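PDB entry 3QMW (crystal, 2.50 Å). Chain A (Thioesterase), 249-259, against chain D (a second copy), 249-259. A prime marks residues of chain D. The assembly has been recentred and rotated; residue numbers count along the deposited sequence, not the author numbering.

Chain A (249-259) DRLLAHLGTEL
Chain D (249-259) DRLLAHLGTEL

The most unusual feature of this contact is how closely two helices with the same sequence approach: their axes come within 7.4 Å, and the CA atoms of Ala253 and Ala253′ lie only 4.4 Å apart. The price of that proximity is paid in side-chain volume. Ala253 and Gly256, with their counterparts, occupy the middle of the crossing, and both CA-to-CB bonds of the alanine pair point toward the partner helix. Ala253 CB rests 3.4 Å from Gly256′ C and 3.4 Å from Ala253′ O, while Ala253′ CB sits 3.5 Å from Gly256 CA. The glycine has no side chain, and the packing requires this: an ideal CB on Gly256 would fall 2.4 Å from Ala253′ CB, and one on Gly256′ 2.5 Å from Ala253 CB, both clashes.

Each stretch is helical from residue 249, continuing a helix that begins earlier in its chain, with phi/psi near -60/-45 through most of its length. The N-to-C directions differ by 139°, so the helices run roughly antiparallel but splayed, with Ala253 facing Ala253′ at the centre of the register. This places Arg250 of each copy beside the stretch from Thr257 to Leu259 of the other. Together the stretches bury 582 Å².

To one side of the small centre, Thr257 and Thr257′ both adopt the p rotamer. In each, OG1 turns back to its own helix and donates to the carbonyl one turn earlier, Thr257 OG1 to His254 O at 2.7 Å and Thr257′ OG1 to His254′ O at 2.6 Å. With the hydroxyl satisfied there, the methyl is the group presented across the contact. Thr257′ CG2 lies 3.5 Å from the centroid of the His254 ring, 13° off the ring normal, and Thr257 CG2 lies 3.7 Å from that of the His254′ ring, 16° off: a reciprocal pair of CH-pi contacts. Both histidines are m at chi1; their CA-to-CB bonds point away, yet the rings come back to cover the methyls. The two methyls also meet each other, Thr257 CG2 to Thr257′ CG2 at 4.1 Å.

Arginine closes both ends, and here the symmetry breaks. Arg250, chi1 to chi3 t, p, p with chi4 at 177°, brings its guanidinium edge to backbone carbonyls at the C-terminal end of the partner: Arg250 NH1 donates to Thr257′ O at 2.6 Å and NH2 to Leu259′ O at 2.7 Å, with a weak third bond from NH1 to Leu259′ O at 3.2 Å. Arg250′ is extended instead, chi1 -96° between wells, chi2 and chi3 t, chi4 75°. Arg250′ makes one such bond, Arg250′ NE to Thr257 O at 3.0 Å; Arg250′ NH2 comes within 3.3 Å of Glu258 O, but the angle is too poor for a hydrogen bond.

Leu251, Leu252 and Leu255 and their counterparts are buried in the assembly but take no part in this contact. The rule is small residues at the crossing, methyl-on-ring packing beside them and arginine on the backbone carbonyls near the C-terminal end of the partner stretch.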

# COMPACT_ATOMS: atom_id res chain seq x y z
N ASP A 249 -0.61 -5.48 7.17
CA ASP A 249 0.16 -4.77 6.15
C ASP A 249 -0.33 -5.14 4.76
O ASP A 249 -0.50 -4.28 3.89
CB ASP A 249 1.63 -5.15 6.26
CG ASP A 249 2.21 -4.80 7.60
OD1 ASP A 249 1.74 -3.80 8.19
OD2 ASP A 249 3.12 -5.53 8.05
N ARG A 250 -0.51 -6.43 4.57
CA ARG A 250 -0.97 -6.96 3.31
C ARG A 250 -2.35 -6.37 2.97
O ARG A 250 -2.60 -5.91 1.84
CB ARG A 250 -1.00 -8.49 3.41
CG ARG A 250 -1.09 -9.22 2.08
CD ARG A 250 0.24 -9.20 1.29
NE ARG A 250 1.39 -9.71 2.06
CZ ARG A 250 2.62 -9.84 1.55
NH1 ARG A 250 2.85 -9.51 0.27
NH2 ARG A 250 3.61 -10.30 2.31
N LEU A 251 -3.24 -6.36 3.97
CA LEU A 251 -4.55 -5.74 3.80
C LEU A 251 -4.47 -4.27 3.41
O LEU A 251 -5.16 -3.83 2.48
CB LEU A 251 -5.37 -5.89 5.08
CG LEU A 251 -6.66 -5.06 5.11
CD1 LEU A 251 -7.64 -5.58 4.07
CD2 LEU A 251 -7.23 -5.12 6.52
N LEU A 252 -3.64 -3.50 4.11
CA LEU A 252 -3.48 -2.09 3.75
C LEU A 252 -2.94 -1.95 2.32
O LEU A 252 -3.49 -1.21 1.51
CB LEU A 252 -2.59 -1.34 4.75
CG LEU A 252 -3.13 -1.23 6.18
CD1 LEU A 252 -1.98 -0.97 7.14
CD2 LEU A 252 -4.23 -0.17 6.35
N ALA A 253 -1.89 -2.69 1.99
CA ALA A 253 -1.31 -2.63 0.64
C ALA A 253 -2.36 -2.96 -0.44
O ALA A 253 -2.46 -2.26 -1.46
CB ALA A 253 -0.10 -3.59 0.54
N HIS A 254 -3.14 -4.00 -0.20
CA HIS A 254 -4.19 -4.39 -1.15
C HIS A 254 -5.22 -3.28 -1.30
O HIS A 254 -5.63 -2.97 -2.41
CB HIS A 254 -4.87 -5.70 -0.75
CG HIS A 254 -4.16 -6.92 -1.25
ND1 HIS A 254 -4.08 -7.23 -2.60
CD2 HIS A 254 -3.48 -7.89 -0.60
CE1 HIS A 254 -3.38 -8.35 -2.74
NE2 HIS A 254 -3.02 -8.77 -1.54
N LEU A 255 -5.60 -2.69 -0.18
CA LEU A 255 -6.48 -1.52 -0.20
C LEU A 255 -5.89 -0.38 -1.02
O LEU A 255 -6.60 0.34 -1.72
CB LEU A 255 -6.76 -1.03 1.22
CG LEU A 255 -7.83 -1.79 1.99
CD1 LEU A 255 -7.92 -1.25 3.40
CD2 LEU A 255 -9.17 -1.70 1.27
N GLY A 256 -4.57 -0.21 -0.89
CA GLY A 256 -3.86 0.86 -1.59
C GLY A 256 -4.02 0.76 -3.09
O GLY A 256 -4.33 1.74 -3.75
N THR A 257 -3.86 -0.45 -3.62
CA THR A 257 -3.87 -0.65 -5.06
C THR A 257 -5.18 -0.30 -5.76
O THR A 257 -5.18 -0.09 -6.97
CB THR A 257 -3.53 -2.09 -5.44
OG1 THR A 257 -4.54 -2.97 -4.93
CG2 THR A 257 -2.16 -2.48 -4.87
N GLU A 258 -6.29 -0.23 -5.02
CA GLU A 258 -7.61 0.04 -5.63
C GLU A 258 -8.18 1.43 -5.30
O GLU A 258 -9.09 1.91 -5.99
CB GLU A 258 -8.60 -1.07 -5.29
CG GLU A 258 -8.06 -2.47 -5.58
CD GLU A 258 -9.13 -3.52 -5.90
OE1 GLU A 258 -9.17 -4.55 -5.20
OE2 GLU A 258 -9.93 -3.34 -6.86
N LEU A 259 -7.66 2.08 -4.26
CA LEU A 259 -8.01 3.47 -3.98
C LEU A 259 -7.29 4.39 -4.96
O LEU A 259 -6.83 5.49 -4.61
CB LEU A 259 -7.68 3.85 -2.54
CG LEU A 259 -8.47 3.10 -1.47
CD1 LEU A 259 -7.69 3.11 -0.13
CD2 LEU A 259 -9.88 3.67 -1.32
N ASP D 249 1.91 6.73 -4.25
CA ASP D 249 1.08 5.96 -3.30
C ASP D 249 0.72 4.58 -3.84
O ASP D 249 0.84 3.59 -3.12
CB ASP D 249 -0.21 6.73 -2.94
CG ASP D 249 0.00 7.80 -1.87
OD1 ASP D 249 0.52 7.46 -0.79
OD2 ASP D 249 -0.39 8.96 -2.10
N ARG D 250 0.33 4.50 -5.12
CA ARG D 250 -0.02 3.21 -5.72
C ARG D 250 1.18 2.30 -5.92
O ARG D 250 1.11 1.11 -5.59
CB ARG D 250 -0.77 3.38 -7.04
CG ARG D 250 -2.27 3.30 -6.92
CD ARG D 250 -2.93 2.86 -8.24
NE ARG D 250 -4.36 2.56 -8.08
CZ ARG D 250 -5.32 3.47 -7.94
NH1 ARG D 250 -5.04 4.78 -7.92
NH2 ARG D 250 -6.59 3.08 -7.80
N LEU D 251 2.29 2.83 -6.46
CA LEU D 251 3.53 2.06 -6.55
C LEU D 251 3.79 1.38 -5.22
O LEU D 251 3.95 0.17 -5.16
CB LEU D 251 4.73 2.94 -6.91
CG LEU D 251 6.10 2.27 -6.66
CD1 LEU D 251 6.47 1.42 -7.84
CD2 LEU D 251 7.19 3.27 -6.40
N LEU D 252 3.81 2.17 -4.15
CA LEU D 252 4.07 1.66 -2.79
C LEU D 252 3.10 0.57 -2.32
O LEU D 252 3.48 -0.30 -1.52
CB LEU D 252 4.05 2.81 -1.78
CG LEU D 252 5.28 3.72 -1.79
CD1 LEU D 252 5.03 4.93 -0.94
CD2 LEU D 252 6.54 2.96 -1.31
N ALA D 253 1.86 0.63 -2.79
CA ALA D 253 0.82 -0.31 -2.37
C ALA D 253 1.01 -1.61 -3.13
O ALA D 253 0.93 -2.69 -2.55
CB ALA D 253 -0.55 0.28 -2.62
N HIS D 254 1.28 -1.50 -4.43
CA HIS D 254 1.68 -2.68 -5.22
C HIS D 254 2.91 -3.38 -4.63
O HIS D 254 2.93 -4.60 -4.51
CB HIS D 254 1.92 -2.30 -6.68
CG HIS D 254 0.66 -2.06 -7.44
ND1 HIS D 254 -0.21 -3.07 -7.78
CD2 HIS D 254 0.11 -0.92 -7.93
CE1 HIS D 254 -1.24 -2.57 -8.45
NE2 HIS D 254 -1.07 -1.26 -8.55
N LEU D 255 3.93 -2.63 -4.24
CA LEU D 255 5.11 -3.22 -3.61
C LEU D 255 4.70 -4.00 -2.37
O LEU D 255 5.17 -5.11 -2.15
CB LEU D 255 6.13 -2.14 -3.24
CG LEU D 255 6.82 -1.43 -4.43
CD1 LEU D 255 7.70 -0.27 -3.96
CD2 LEU D 255 7.63 -2.40 -5.27
N GLY D 256 3.80 -3.42 -1.59
CA GLY D 256 3.32 -4.06 -0.38
C GLY D 256 2.61 -5.39 -0.58
O GLY D 256 2.64 -6.24 0.32
N THR D 257 1.99 -5.58 -1.75
CA THR D 257 1.28 -6.82 -2.08
C THR D 257 2.19 -7.97 -2.48
O THR D 257 1.89 -9.12 -2.16
CB THR D 257 0.22 -6.64 -3.20
OG1 THR D 257 0.81 -6.01 -4.35
CG2 THR D 257 -0.95 -5.81 -2.71
N GLU D 258 3.28 -7.68 -3.18
CA GLU D 258 4.22 -8.73 -3.65
C GLU D 258 5.36 -9.03 -2.66
O GLU D 258 5.94 -10.12 -2.69
CB GLU D 258 4.77 -8.39 -5.05
CG GLU D 258 3.87 -8.85 -6.19
CD GLU D 258 3.92 -7.91 -7.40
OE1 GLU D 258 5.03 -7.55 -7.83
OE2 GLU D 258 2.83 -7.54 -7.92
N LEU D 259 5.68 -8.07 -1.79
CA LEU D 259 6.73 -8.24 -0.78
C LEU D 259 6.42 -9.38 0.20
O LEU D 259 5.82 -9.15 1.26
CB LEU D 259 6.91 -6.94 0.02
CG LEU D 259 7.79 -5.87 -0.61
CD1 LEU D 259 7.58 -4.54 0.09
CD2 LEU D 259 9.24 -6.27 -0.54